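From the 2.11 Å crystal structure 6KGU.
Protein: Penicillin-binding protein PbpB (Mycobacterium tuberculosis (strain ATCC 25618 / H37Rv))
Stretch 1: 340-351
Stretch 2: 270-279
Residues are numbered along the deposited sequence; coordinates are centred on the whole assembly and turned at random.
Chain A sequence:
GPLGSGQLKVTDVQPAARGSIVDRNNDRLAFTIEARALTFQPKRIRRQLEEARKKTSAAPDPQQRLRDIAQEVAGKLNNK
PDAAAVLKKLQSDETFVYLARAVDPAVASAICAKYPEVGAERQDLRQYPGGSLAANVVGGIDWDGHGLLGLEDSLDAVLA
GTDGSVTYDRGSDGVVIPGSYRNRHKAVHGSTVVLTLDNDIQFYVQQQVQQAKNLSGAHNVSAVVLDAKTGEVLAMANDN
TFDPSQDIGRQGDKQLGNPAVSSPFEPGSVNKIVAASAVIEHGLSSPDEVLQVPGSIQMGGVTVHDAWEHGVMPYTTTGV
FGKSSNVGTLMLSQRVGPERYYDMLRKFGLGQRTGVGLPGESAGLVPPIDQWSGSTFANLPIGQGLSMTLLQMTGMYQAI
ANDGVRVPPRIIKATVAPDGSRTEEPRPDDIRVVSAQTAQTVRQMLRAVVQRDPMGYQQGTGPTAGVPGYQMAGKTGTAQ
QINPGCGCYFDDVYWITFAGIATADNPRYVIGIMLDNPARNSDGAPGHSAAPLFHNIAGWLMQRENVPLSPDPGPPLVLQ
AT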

# COMPACT_ATOMS: atom_id res chain seq x y z
N ARG A 340 13.35 19.84 -8.40
CA ARG A 340 13.43 18.47 -8.87
C ARG A 340 12.81 17.51 -7.86
O ARG A 340 12.17 16.53 -8.24
CB ARG A 340 14.88 18.09 -9.18
CG ARG A 340 15.41 18.72 -10.48
CD ARG A 340 16.84 18.29 -10.85
NE ARG A 340 17.82 18.63 -9.81
CZ ARG A 340 19.14 18.59 -9.99
NH1 ARG A 340 19.64 18.24 -11.17
NH2 ARG A 340 19.97 18.90 -8.99
N TYR A 341 12.95 17.81 -6.56
CA TYR A 341 12.32 16.95 -5.57
C TYR A 341 10.80 16.96 -5.72
O TYR A 341 10.16 15.91 -5.79
CB TYR A 341 12.72 17.35 -4.16
CG TYR A 341 12.12 16.39 -3.18
CD1 TYR A 341 12.71 15.14 -2.96
CD2 TYR A 341 10.92 16.68 -2.53
CE1 TYR A 341 12.13 14.22 -2.08
CE2 TYR A 341 10.34 15.78 -1.66
CZ TYR A 341 10.94 14.55 -1.44
OH TYR A 341 10.34 13.66 -0.58
N TYR A 342 10.20 18.16 -5.76
CA TYR A 342 8.75 18.23 -5.91
C TYR A 342 8.30 17.58 -7.22
O TYR A 342 7.24 16.94 -7.26
CB TYR A 342 8.29 19.68 -5.85
CG TYR A 342 6.80 19.84 -6.04
CD1 TYR A 342 5.92 19.56 -5.01
CD2 TYR A 342 6.28 20.29 -7.25
CE1 TYR A 342 4.56 19.70 -5.17
CE2 TYR A 342 4.91 20.44 -7.42
CZ TYR A 342 4.06 20.15 -6.38
OH TYR A 342 2.70 20.30 -6.53
N ASP A 343 9.09 17.71 -8.28
CA ASP A 343 8.69 17.06 -9.53
C ASP A 343 8.64 15.55 -9.37
O ASP A 343 7.74 14.89 -9.90
CB ASP A 343 9.64 17.45 -10.67
CG ASP A 343 9.17 16.91 -12.02
OD1 ASP A 343 8.15 17.42 -12.53
OD2 ASP A 343 9.82 16.00 -12.58
N MET A 344 9.58 15.00 -8.60
CA MET A 344 9.61 13.55 -8.40
C MET A 344 8.43 13.08 -7.56
O MET A 344 7.81 12.06 -7.88
CB MET A 344 10.95 13.16 -7.76
CG MET A 344 11.14 11.68 -7.58
SD MET A 344 11.45 10.84 -9.12
CE MET A 344 13.15 11.32 -9.42
N LEU A 345 8.11 13.81 -6.48
CA LEU A 345 6.90 13.54 -5.70
C LEU A 345 5.68 13.39 -6.59
O LEU A 345 4.89 12.46 -6.43
CB LEU A 345 6.63 14.66 -4.69
CG LEU A 345 7.30 14.86 -3.35
CD1 LEU A 345 6.80 16.15 -2.70
CD2 LEU A 345 7.10 13.66 -2.40
N ARG A 346 5.50 14.34 -7.51
CA ARG A 346 4.33 14.30 -8.39
C ARG A 346 4.38 13.11 -9.33
O ARG A 346 3.36 12.45 -9.55
CB ARG A 346 4.23 15.61 -9.18
CG ARG A 346 3.75 16.79 -8.36
CD ARG A 346 2.25 16.92 -8.49
NE ARG A 346 1.61 16.98 -7.18
CZ ARG A 346 0.30 16.93 -6.99
NH1 ARG A 346 -0.53 16.84 -8.02
NH2 ARG A 346 -0.18 16.99 -5.75
N LYS A 347 5.56 12.81 -9.89
CA LYS A 347 5.63 11.66 -10.79
C LYS A 347 5.31 10.37 -10.05
O LYS A 347 4.69 9.46 -10.62
CB LYS A 347 7.01 11.57 -11.45
CG LYS A 347 7.19 12.48 -12.67
CD LYS A 347 8.44 12.14 -13.49
CE LYS A 347 9.67 11.97 -12.60
NZ LYS A 347 10.99 11.83 -13.34
N PHE A 348 5.72 10.27 -8.78
CA PHE A 348 5.39 9.10 -7.98
C PHE A 348 3.90 9.02 -7.64
O PHE A 348 3.50 8.05 -7.00
CB PHE A 348 6.22 9.09 -6.69
CG PHE A 348 7.53 8.35 -6.81
CD1 PHE A 348 7.56 6.97 -6.98
CD2 PHE A 348 8.74 9.03 -6.73
CE1 PHE A 348 8.79 6.28 -7.07
CE2 PHE A 348 9.96 8.36 -6.82
CZ PHE A 348 9.99 6.98 -6.99
N GLY A 349 3.10 10.04 -7.99
CA GLY A 349 1.66 9.99 -7.86
C GLY A 349 1.07 10.49 -6.56
O GLY A 349 -0.13 10.30 -6.32
N LEU A 350 1.87 11.13 -5.71
CA LEU A 350 1.36 11.59 -4.43
C LEU A 350 0.45 12.80 -4.63
O LEU A 350 0.60 13.57 -5.58
CB LEU A 350 2.52 11.94 -3.50
CG LEU A 350 3.47 10.74 -3.33
CD1 LEU A 350 4.58 11.04 -2.32
CD2 LEU A 350 2.69 9.46 -2.92
N GLY A 351 -0.52 12.95 -3.73
CA GLY A 351 -1.48 14.04 -3.79
C GLY A 351 -2.58 13.86 -4.82
O GLY A 351 -3.42 14.75 -4.97
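Stretch 2, residues 270-279: VNKIVAASAV

Stretch 2 opens in the tail of a 3-10 segment, Val270-Asn271, and then runs as a helix through Val279 and beyond. It crosses the helix 340-347 with an angle of 118° between their N-to-C directions, and the axes approach to 9.7 Å. At the crossing, Leu345 CA lies 6.5 Å from Val274 CA and Met344 CA 6.6 Å from Ala278 CA.

The principal knob is Val274. Its chi1 is t, and its two methyls share the hollow: Val274 CG1 lies 3.6 Å from Tyr341 CE1 and 3.6 Å from Met344 CG, both methyls are 4.2 Å from Leu345 CD2, and Phe348 CD2 is 3.8 Å from Val274 CG2 and 4.2 Å from Val274 CG1. The hollow is thus built from Tyr341, Met344, Leu345 and Phe348, the familiar i, i+3, i+4, i+7 pattern, its last member just where the chain prepares to turn away at Gly349.

One turn on, the small Ala278 offers a shallow place that Met344 fills, folding its chain (chi2 and chi3 both p) so that Met344 CE reaches 3.5 Å from Ala278 CA and 3.8 Å from Ala278 CB. Phe348 points its ring edge at Ser277, Phe348 CZ to Ser277 OG 3.4 Å; the serine hydroxyl is meanwhile turned back on its own helix, Ser277 OG donating to Ile273 O at 2.8 Å.

At the start of stretch 2, Asn271 faces Leu350, whose CD1 is 3.6 Å from Asn271 OD1, an oxygen left without a partner. No direct hydrogen bond joins the stretches. Instead a water accepts from Tyr341 OH (2.7 Å) and Ala275 N (3.0 Å) and donates to Asn271 O (2.7 Å), filling polar space beside the tyrosine. The rule is one branched knob in a four-residue pocket, with a small residue one turn later.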

# COMPACT_ATOMS: atom_id res chain seq x y z
N VAL A 270 9.02 5.89 5.05
CA VAL A 270 8.77 5.17 3.81
C VAL A 270 8.81 6.12 2.63
O VAL A 270 9.07 5.70 1.50
CB VAL A 270 7.45 4.37 3.80
CG1 VAL A 270 7.58 3.14 4.66
CG2 VAL A 270 6.24 5.26 4.20
N ASN A 271 8.59 7.41 2.88
CA ASN A 271 8.69 8.39 1.80
C ASN A 271 10.11 8.56 1.28
O ASN A 271 10.29 9.21 0.25
CB ASN A 271 8.14 9.75 2.26
CG ASN A 271 7.66 10.58 1.10
OD1 ASN A 271 6.92 10.08 0.26
ND2 ASN A 271 8.12 11.82 1.01
N LYS A 272 11.12 8.03 1.97
CA LYS A 272 12.50 8.27 1.56
C LYS A 272 12.80 7.65 0.20
O LYS A 272 13.79 8.02 -0.43
CB LYS A 272 13.47 7.76 2.62
CG LYS A 272 13.45 8.61 3.91
CD LYS A 272 14.48 8.16 4.93
CE LYS A 272 14.35 8.90 6.26
NZ LYS A 272 15.35 8.42 7.27
N ILE A 273 11.95 6.73 -0.28
CA ILE A 273 12.10 6.24 -1.64
C ILE A 273 12.17 7.39 -2.65
O ILE A 273 12.89 7.30 -3.66
CB ILE A 273 10.96 5.26 -1.98
CG1 ILE A 273 11.23 4.56 -3.31
CG2 ILE A 273 9.59 5.99 -2.00
CD1 ILE A 273 10.17 3.55 -3.69
N VAL A 274 11.48 8.50 -2.38
CA VAL A 274 11.49 9.60 -3.34
C VAL A 274 12.87 10.26 -3.40
O VAL A 274 13.43 10.45 -4.48
CB VAL A 274 10.39 10.63 -3.03
CG1 VAL A 274 10.41 11.75 -4.03
CG2 VAL A 274 9.00 9.93 -3.06
N ALA A 275 13.44 10.60 -2.23
CA ALA A 275 14.79 11.16 -2.20
C ALA A 275 15.80 10.20 -2.80
O ALA A 275 16.71 10.62 -3.53
CB ALA A 275 15.19 11.51 -0.77
N ALA A 276 15.69 8.91 -2.48
CA ALA A 276 16.64 7.93 -3.00
C ALA A 276 16.60 7.88 -4.51
O ALA A 276 17.65 7.85 -5.17
CB ALA A 276 16.35 6.54 -2.42
N SER A 277 15.39 7.85 -5.08
CA SER A 277 15.20 7.79 -6.52
C SER A 277 15.69 9.06 -7.19
O SER A 277 16.33 9.02 -8.24
CB SER A 277 13.72 7.56 -6.83
OG SER A 277 13.27 6.33 -6.27
N ALA A 278 15.38 10.21 -6.59
CA ALA A 278 15.79 11.47 -7.20
C ALA A 278 17.30 11.61 -7.23
O ALA A 278 17.88 11.95 -8.27
CB ALA A 278 15.14 12.64 -6.46
N VAL A 279 17.97 11.34 -6.10
CA VAL A 279 19.41 11.56 -6.05
C VAL A 279 20.13 10.61 -7.00
O VAL A 279 21.15 10.98 -7.60
CB VAL A 279 19.90 11.45 -4.58
CG1 VAL A 279 20.38 10.06 -4.24
CG2 VAL A 279 21.00 12.47 -4.29
O HOH W 1 11.78 11.49 0.16